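Local coordinates for putative iron binding protein (PDB 1Y9U) that binds ferric iron through tyrosine side chains and probably serves as the periplasmic solute-binding protein of a bacterial iron-uptake system, at residues V134-G139 with R173-G178; K17-L22 with T268-A273. All blocks are in the same frame, centred on the assembly; numbering follows the deposited sequence.

Interaction 1 of 2, residues V134-G139 with R173-G178; sequences VCIRSG and RKAAGG
Two arginines, one from each segment, flank the contact where the end of strand 134-135 meets the loop joining helix 157-170 to helix 179-187. Arg173 has CG in the crowded position between backbone N and carbonyl carbon (chi1 38°) and a second bend at chi2 (75°), so its chain folds back over Cys135. The guanidinium lies with one face against Cys135 CB, which sits 3.7 Å above the plane and toward the rim, while Arg173 NE is 3.6 Å from Cys135 SG. That sulfur is half of the disulfide with Cys191. Arg173 NE itself forms a salt bridge to Asp185 of helix 179-187, and NH1 gives two weak hydrogen bonds back to its own loop, to the carbonyls of Lys174 and Ala176. Arg173 NH1 also comes within 3.0 Å of Ile136 O. Arg137 turns its guanidinium to the other end of the loop: Gly178 CA lies over the centre of one face, and Arg137 CB rests 3.4 Å from Gly177 O. Between them run CA-H...O contacts from Ala175 CA to Ile136 O (3.4 Å) and from Arg137 CA to Ala176 O (164° at the hydrogen). Two waters also join the backbones, one linking Ile136 N to Arg173 O, the other Ser138 N (2.9 Å) to Gly177 O (2.7 Å). Arg137 packs on Tyr143, which binds Fe(3+) in a structure of this protein; none is bound to this chain. Its positive charge could favour the phenolate form of nearby tyrosines, tempered by a long, weak ion pair with Asp179.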
ATOM      1  N   VAL A 134     -11.679 -13.876  14.530  1.00 10.26           N
ATOM      2  CA  VAL A 134     -10.789 -13.158  13.601  1.00  9.46           C
ATOM      3  C   VAL A 134     -10.827 -13.734  12.188  1.00  9.96           C
ATOM      4  O   VAL A 134     -10.724 -14.927  11.996  1.00 11.23           O
ATOM      5  CB  VAL A 134      -9.323 -13.198  14.120  1.00  9.39           C
ATOM      6  CG1 VAL A 134      -8.403 -12.458  13.177  1.00  9.93           C
ATOM      7  CG2 VAL A 134      -9.234 -12.625  15.525  1.00  9.75           C
ATOM      8  N   CYS A 135     -10.970 -12.847  11.203  1.00  9.85           N
ATOM      9  CA  CYS A 135     -10.854 -13.209   9.794  1.00 10.20           C
ATOM     10  C   CYS A 135      -9.624 -12.545   9.178  1.00  9.61           C
ATOM     11  O   CYS A 135      -9.300 -11.393   9.492  1.00  9.81           O
ATOM     12  CB  CYS A 135     -12.073 -12.765   8.991  1.00 10.89           C
ATOM     13  SG  CYS A 135     -13.595 -13.693   9.258  1.00 13.58           S
ATOM     14  N   ILE A 136      -8.977 -13.262   8.273  1.00  9.37           N
ATOM     15  CA  ILE A 136      -7.820 -12.765   7.540  1.00  9.48           C
ATOM     16  C   ILE A 136      -7.591 -13.606   6.298  1.00  9.70           C
ATOM     17  O   ILE A 136      -7.961 -14.783   6.276  1.00 10.07           O
ATOM     18  CB  ILE A 136      -6.573 -12.735   8.452  1.00 10.47           C
ATOM     19  CG1 ILE A 136      -5.502 -11.809   7.890  1.00 10.84           C
ATOM     20  CG2 ILE A 136      -6.025 -14.137   8.675  1.00 10.06           C
ATOM     21  CD1 ILE A 136      -4.283 -11.639   8.795  1.00 11.42           C
ATOM     22  N   ARG A 137      -7.003 -12.998   5.264  1.00  9.30           N
ATOM     23  CA  ARG A 137      -6.582 -13.763   4.087  1.00  9.81           C
ATOM     24  C   ARG A 137      -5.274 -14.517   4.360  1.00  9.88           C
ATOM     25  O   ARG A 137      -4.667 -14.368   5.407  1.00  9.92           O
ATOM     26  CB  ARG A 137      -6.430 -12.821   2.892  1.00  9.72           C
ATOM     27  CG  ARG A 137      -5.147 -12.007   2.876  1.00 10.88           C
ATOM     28  CD  ARG A 137      -5.086 -10.972   1.795  1.00 11.58           C
ATOM     29  NE  ARG A 137      -5.285 -11.565   0.484  1.00 11.60           N
ATOM     30  CZ  ARG A 137      -5.822 -10.913  -0.546  1.00 13.09           C
ATOM     31  NH1 ARG A 137      -6.199  -9.642  -0.419  1.00 14.48           N
ATOM     32  NH2 ARG A 137      -5.960 -11.532  -1.706  1.00 15.14           N
ATOM     33  N   SER A 138      -4.826 -15.303   3.388  1.00 10.77           N
ATOM     34  CA  SER A 138      -3.579 -16.062   3.517  1.00 10.96           C
ATOM     35  C   SER A 138      -2.456 -15.254   4.122  1.00 10.73           C
ATOM     36  O   SER A 138      -2.186 -14.120   3.710  1.00 11.14           O
ATOM     37  CB  SER A 138      -3.136 -16.546   2.139  1.00 11.54           C
ATOM     38  OG  SER A 138      -1.831 -17.063   2.175  1.00 12.98           O
ATOM     39  N   GLY A 139      -1.759 -15.846   5.083  1.00 10.86           N
ATOM     40  CA  GLY A 139      -0.589 -15.225   5.656  1.00 10.73           C
ATOM     41  C   GLY A 139       0.567 -14.982   4.699  1.00 10.83           C
ATOM     42  O   GLY A 139       1.429 -14.171   4.992  1.00 10.39           O
ATOM     43  N   ARG A 173     -11.990 -18.987  10.488  1.00 12.99           N
ATOM     44  CA  ARG A 173     -11.979 -19.862   9.331  1.00 13.85           C
ATOM     45  C   ARG A 173     -10.566 -19.773   8.743  1.00 14.24           C
ATOM     46  O   ARG A 173      -9.751 -18.965   9.184  1.00 12.79           O
ATOM     47  CB  ARG A 173     -13.104 -19.521   8.318  1.00 14.71           C
ATOM     48  CG  ARG A 173     -13.430 -18.048   8.099  1.00 16.52           C
ATOM     49  CD  ARG A 173     -12.416 -17.350   7.290  1.00 16.38           C
ATOM     50  NE  ARG A 173     -12.882 -16.090   6.706  1.00 14.04           N
ATOM     51  CZ  ARG A 173     -12.087 -15.294   6.009  1.00 13.41           C
ATOM     52  NH1 ARG A 173     -10.810 -15.635   5.841  1.00 15.10           N
ATOM     53  NH2 ARG A 173     -12.550 -14.170   5.483  1.00 13.00           N
ATOM     54  N   LYS A 174     -10.259 -20.605   7.766  1.00 15.60           N
ATOM     55  CA  LYS A 174      -8.900 -20.701   7.284  1.00 16.63           C
ATOM     56  C   LYS A 174      -8.509 -19.377   6.617  1.00 15.32           C
ATOM     57  O   LYS A 174      -9.346 -18.637   6.074  1.00 16.38           O
ATOM     58  CB  LYS A 174      -8.746 -21.929   6.364  1.00 18.82           C
ATOM     59  CG  LYS A 174      -7.954 -21.786   5.093  1.00 23.80           C
ATOM     60  CD  LYS A 174      -8.775 -22.244   3.884  1.00 28.40           C
ATOM     61  CE  LYS A 174      -7.962 -22.539   2.623  1.00 29.98           C
ATOM     62  NZ  LYS A 174      -8.802 -22.437   1.390  1.00 32.85           N
ATOM     63  N   ALA A 175      -7.224 -19.063   6.719  1.00 13.96           N
ATOM     64  CA  ALA A 175      -6.657 -17.876   6.108  1.00 13.20           C
ATOM     65  C   ALA A 175      -6.675 -18.058   4.597  1.00 13.86           C
ATOM     66  O   ALA A 175      -5.823 -18.748   4.019  1.00 14.81           O
ATOM     67  CB  ALA A 175      -5.263 -17.650   6.632  1.00 12.59           C
ATOM     68  N   ALA A 176      -7.663 -17.425   3.974  1.00 13.29           N
ATOM     69  CA  ALA A 176      -7.972 -17.629   2.565  1.00 13.88           C
ATOM     70  C   ALA A 176      -8.858 -16.472   2.113  1.00 13.26           C
ATOM     71  O   ALA A 176      -9.263 -15.650   2.921  1.00 12.96           O
ATOM     72  CB  ALA A 176      -8.685 -18.981   2.361  1.00 14.79           C
ATOM     73  N   GLY A 177      -9.198 -16.452   0.834  1.00 13.57           N
ATOM     74  CA  GLY A 177     -10.032 -15.394   0.293  1.00 12.27           C
ATOM     75  C   GLY A 177      -9.305 -14.078   0.145  1.00 12.09           C
ATOM     76  O   GLY A 177      -8.072 -14.024   0.113  1.00 12.68           O
ATOM     77  N   GLY A 178     -10.081 -12.997   0.083  1.00 11.22           N
ATOM     78  CA  GLY A 178      -9.512 -11.672  -0.079  1.00 11.07           C
ATOM     79  C   GLY A 178      -9.815 -10.766   1.093  1.00  9.91           C
ATOM     80  O   GLY A 178     -10.447 -11.137   2.074  1.00 10.24           O
TER
HETATM   81  O   HOH W   1      -9.275 -16.263   8.509  1.00 13.77           O
HETATM   82  O   HOH W   2      -6.035 -15.740   0.735  1.00 16.55           O

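Interaction 2 of 2, residues K17-L22 with T268-A273; sequences KLIQPL and TLYAQA
Leu22, on the first turn of helix 20-30, makes the tight part of this contact. Its CG takes the crowded position between backbone N and carbonyl carbon (chi1 67°), which sends CD2 against helix 264-273, 3.6 Å from Tyr270 CA and 3.7 Å from Tyr270 CB. The same methyl meets the tyrosine ring at its edge, near the ring plane. Ile19, at the N-cap position, runs alongside Tyr270 and points the same way, its CG2 4.1 Å from Tyr270 CE1. Both touch Met60 of strand 58-62, Ile19 also Leu10 of strand 7-12, so the two helices meet against the sheet of the periplasmic-binding-protein fold; Tyr270 OH is hydrogen-bonded to Ser240. Packing loosens toward the exposed Leu269, whose CD1 reaches Leu22 CB at 3.9 Å. The side of Leu18 and Ala273 is more open to solvent but not loose: Ala273 CB comes within 3.2 Å of Leu18 O, and Leu18 CD2 lies 4.0 Å from that same CB. Here a water sits over one face of the Tyr270 ring, offset toward its rim. The contact is thus mainly apolar, and the water, donating to Leu18 O and Tyr270 O, bridges the two backbones.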
ATOM      1  N   LYS A  17      -6.339   3.562 -15.896  1.00 29.69           N
ATOM      2  CA  LYS A  17      -7.541   4.327 -15.567  1.00 29.81           C
ATOM      3  C   LYS A  17      -7.511   4.979 -14.176  1.00 28.52           C
ATOM      4  O   LYS A  17      -8.191   5.969 -13.956  1.00 28.81           O
ATOM      5  CB  LYS A  17      -8.808   3.494 -15.767  1.00 30.67           C
ATOM      6  CG  LYS A  17      -9.185   3.256 -17.245  1.00 32.49           C
ATOM      7  CD  LYS A  17      -9.020   4.492 -18.171  1.00 34.73           C
ATOM      8  CE  LYS A  17      -7.704   4.429 -18.958  1.00 35.81           C
ATOM      9  NZ  LYS A  17      -7.478   5.602 -19.837  1.00 37.17           N
ATOM     10  N   LEU A  18      -6.693   4.459 -13.264  1.00 27.43           N
ATOM     11  CA  LEU A  18      -6.429   5.119 -11.977  1.00 26.66           C
ATOM     12  C   LEU A  18      -5.705   6.460 -12.138  1.00 25.62           C
ATOM     13  O   LEU A  18      -5.751   7.316 -11.247  1.00 25.04           O
ATOM     14  CB  LEU A  18      -5.559   4.218 -11.084  1.00 26.96           C
ATOM     15  CG  LEU A  18      -6.157   2.884 -10.620  1.00 27.87           C
ATOM     16  CD1 LEU A  18      -5.079   2.068  -9.930  1.00 28.48           C
ATOM     17  CD2 LEU A  18      -7.367   3.090  -9.703  1.00 29.15           C
ATOM     18  N   ILE A  19      -5.027   6.638 -13.264  1.00 23.87           N
ATOM     19  CA  ILE A  19      -4.139   7.782 -13.445  1.00 23.01           C
ATOM     20  C   ILE A  19      -4.373   8.595 -14.718  1.00 21.66           C
ATOM     21  O   ILE A  19      -3.771   9.636 -14.864  1.00 20.23           O
ATOM     22  CB  ILE A  19      -2.669   7.327 -13.405  1.00 23.41           C
ATOM     23  CG1 ILE A  19      -2.397   6.255 -14.469  1.00 24.59           C
ATOM     24  CG2 ILE A  19      -2.321   6.836 -11.996  1.00 23.98           C
ATOM     25  CD1 ILE A  19      -0.971   5.749 -14.488  1.00 25.70           C
ATOM     26  N   GLN A  20      -5.224   8.158 -15.645  1.00 21.14           N
ATOM     27  CA  GLN A  20      -5.267   8.856 -16.937  1.00 20.62           C
ATOM     28  C   GLN A  20      -5.729  10.307 -16.819  1.00 19.90           C
ATOM     29  O   GLN A  20      -5.137  11.175 -17.438  1.00 18.65           O
ATOM     30  CB  GLN A  20      -6.081   8.087 -17.993  1.00 21.20           C
ATOM     31  CG  GLN A  20      -5.774   8.522 -19.454  1.00 22.42           C
ATOM     32  CD  GLN A  20      -4.310   8.355 -19.842  1.00 24.37           C
ATOM     33  OE1 GLN A  20      -3.741   7.279 -19.672  1.00 28.21           O
ATOM     34  NE2 GLN A  20      -3.689   9.427 -20.336  1.00 24.28           N
ATOM     35  N   PRO A  21      -6.777  10.596 -16.056  1.00 19.76           N
ATOM     36  CA  PRO A  21      -7.190  11.990 -15.892  1.00 19.65           C
ATOM     37  C   PRO A  21      -6.069  12.905 -15.382  1.00 19.03           C
ATOM     38  O   PRO A  21      -5.874  13.978 -15.947  1.00 19.44           O
ATOM     39  CB  PRO A  21      -8.356  11.891 -14.910  1.00 20.19           C
ATOM     40  CG  PRO A  21      -8.930  10.521 -15.187  1.00 20.75           C
ATOM     41  CD  PRO A  21      -7.713   9.667 -15.378  1.00 20.20           C
ATOM     42  N   LEU A  22      -5.314  12.489 -14.374  1.00 18.38           N
ATOM     43  CA  LEU A  22      -4.249  13.349 -13.875  1.00 17.90           C
ATOM     44  C   LEU A  22      -3.071  13.438 -14.867  1.00 17.39           C
ATOM     45  O   LEU A  22      -2.439  14.475 -14.968  1.00 17.04           O
ATOM     46  CB  LEU A  22      -3.824  12.952 -12.451  1.00 18.30           C
ATOM     47  CG  LEU A  22      -3.131  11.614 -12.212  1.00 18.47           C
ATOM     48  CD1 LEU A  22      -1.648  11.680 -12.446  1.00 19.10           C
ATOM     49  CD2 LEU A  22      -3.394  11.155 -10.773  1.00 17.84           C
ATOM     50  N   THR A 268      -4.379  14.743  -4.948  1.00 11.02           N
ATOM     51  CA  THR A 268      -5.800  14.693  -4.645  1.00 12.07           C
ATOM     52  C   THR A 268      -6.480  13.642  -5.528  1.00 12.70           C
ATOM     53  O   THR A 268      -7.175  12.752  -5.010  1.00 14.86           O
ATOM     54  CB  THR A 268      -6.437  16.093  -4.835  1.00 12.24           C
ATOM     55  OG1 THR A 268      -5.733  17.067  -4.042  1.00 13.43           O
ATOM     56  CG2 THR A 268      -7.872  16.106  -4.351  1.00 14.02           C
ATOM     57  N   LEU A 269      -6.224  13.712  -6.821  1.00 12.86           N
ATOM     58  CA  LEU A 269      -6.803  12.760  -7.786  1.00 13.63           C
ATOM     59  C   LEU A 269      -6.196  11.357  -7.641  1.00 13.46           C
ATOM     60  O   LEU A 269      -6.914  10.360  -7.736  1.00 13.94           O
ATOM     61  CB  LEU A 269      -6.603  13.259  -9.225  1.00 14.30           C
ATOM     62  CG  LEU A 269      -7.273  14.583  -9.594  1.00 17.77           C
ATOM     63  CD1 LEU A 269      -6.794  15.067 -10.975  1.00 19.24           C
ATOM     64  CD2 LEU A 269      -8.788  14.450  -9.546  1.00 21.19           C
ATOM     65  N   TYR A 270      -4.892  11.293  -7.430  1.00 12.42           N
ATOM     66  CA  TYR A 270      -4.109  10.055  -7.379  1.00 12.61           C
ATOM     67  C   TYR A 270      -4.615   9.142  -6.267  1.00 14.06           C
ATOM     68  O   TYR A 270      -4.832   7.942  -6.478  1.00 14.83           O
ATOM     69  CB  TYR A 270      -2.602  10.359  -7.204  1.00 13.60           C
ATOM     70  CG  TYR A 270      -1.710   9.138  -7.284  1.00 14.04           C
ATOM     71  CD1 TYR A 270      -1.067   8.798  -8.468  1.00 16.96           C
ATOM     72  CD2 TYR A 270      -1.479   8.341  -6.173  1.00 11.27           C
ATOM     73  CE1 TYR A 270      -0.269   7.680  -8.555  1.00 18.41           C
ATOM     74  CE2 TYR A 270      -0.694   7.209  -6.260  1.00 12.67           C
ATOM     75  CZ  TYR A 270      -0.091   6.879  -7.445  1.00 16.33           C
ATOM     76  OH  TYR A 270       0.715   5.761  -7.554  1.00 17.84           O
ATOM     77  N   ALA A 271      -4.800   9.716  -5.089  1.00 13.95           N
ATOM     78  CA  ALA A 271      -5.208   8.940  -3.920  1.00 14.75           C
ATOM     79  C   ALA A 271      -6.668   8.598  -4.012  1.00 16.03           C
ATOM     80  O   ALA A 271      -7.043   7.461  -3.719  1.00 15.96           O
ATOM     81  CB  ALA A 271      -4.909   9.692  -2.629  1.00 14.61           C
ATOM     82  N   GLN A 272      -7.504   9.538  -4.445  1.00 17.20           N
ATOM     83  CA  GLN A 272      -8.942   9.290  -4.581  1.00 18.94           C
ATOM     84  C   GLN A 272      -9.215   8.105  -5.517  1.00 18.25           C
ATOM     85  O   GLN A 272     -10.140   7.319  -5.267  1.00 18.39           O
ATOM     86  CB  GLN A 272      -9.679  10.555  -5.052  1.00 19.46           C
ATOM     87  CG  GLN A 272     -11.218  10.427  -5.274  1.00 23.21           C
ATOM     88  CD  GLN A 272     -12.064  10.714  -4.016  1.00 26.87           C
ATOM     89  OE1 GLN A 272     -13.160  10.146  -3.848  1.00 29.34           O
ATOM     90  NE2 GLN A 272     -11.583  11.610  -3.158  1.00 28.43           N
ATOM     91  N   ALA A 273      -8.389   7.923  -6.551  1.00 18.03           N
ATOM     92  CA  ALA A 273      -8.671   6.926  -7.571  1.00 17.59           C
ATOM     93  C   ALA A 273      -8.818   5.514  -7.012  1.00 16.53           C
ATOM     94  O   ALA A 273      -9.695   4.803  -7.483  1.00 17.20           O
ATOM     95  CB  ALA A 273      -7.622   6.945  -8.654  1.00 18.26           C
TER
HETATM   96  O   HOH W   3      -3.959   6.761  -8.899  1.00 21.35           O

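Interaction 2 joins segments whose closest ends are 246 residues apart, and interaction 1 is nested inside the loop it closes. Their centres are 30 Å apart and their nearest atoms about 15 Å, so they do not touch. The iron-binding tyrosines relate them, though no iron is bound to this chain: the side chain of Arg137 in interaction 1 comes about 4 Å from that of Tyr143 and about 5 Å from that of Tyr200, whereas in interaction 2 the side chain of Leu18 remains about 9 Å from that of Tyr199 and about 11 Å from that of Tyr143. Interaction 1 thus borders the metal site with a charged group, while interaction 2 is mainly apolar and stands farther back.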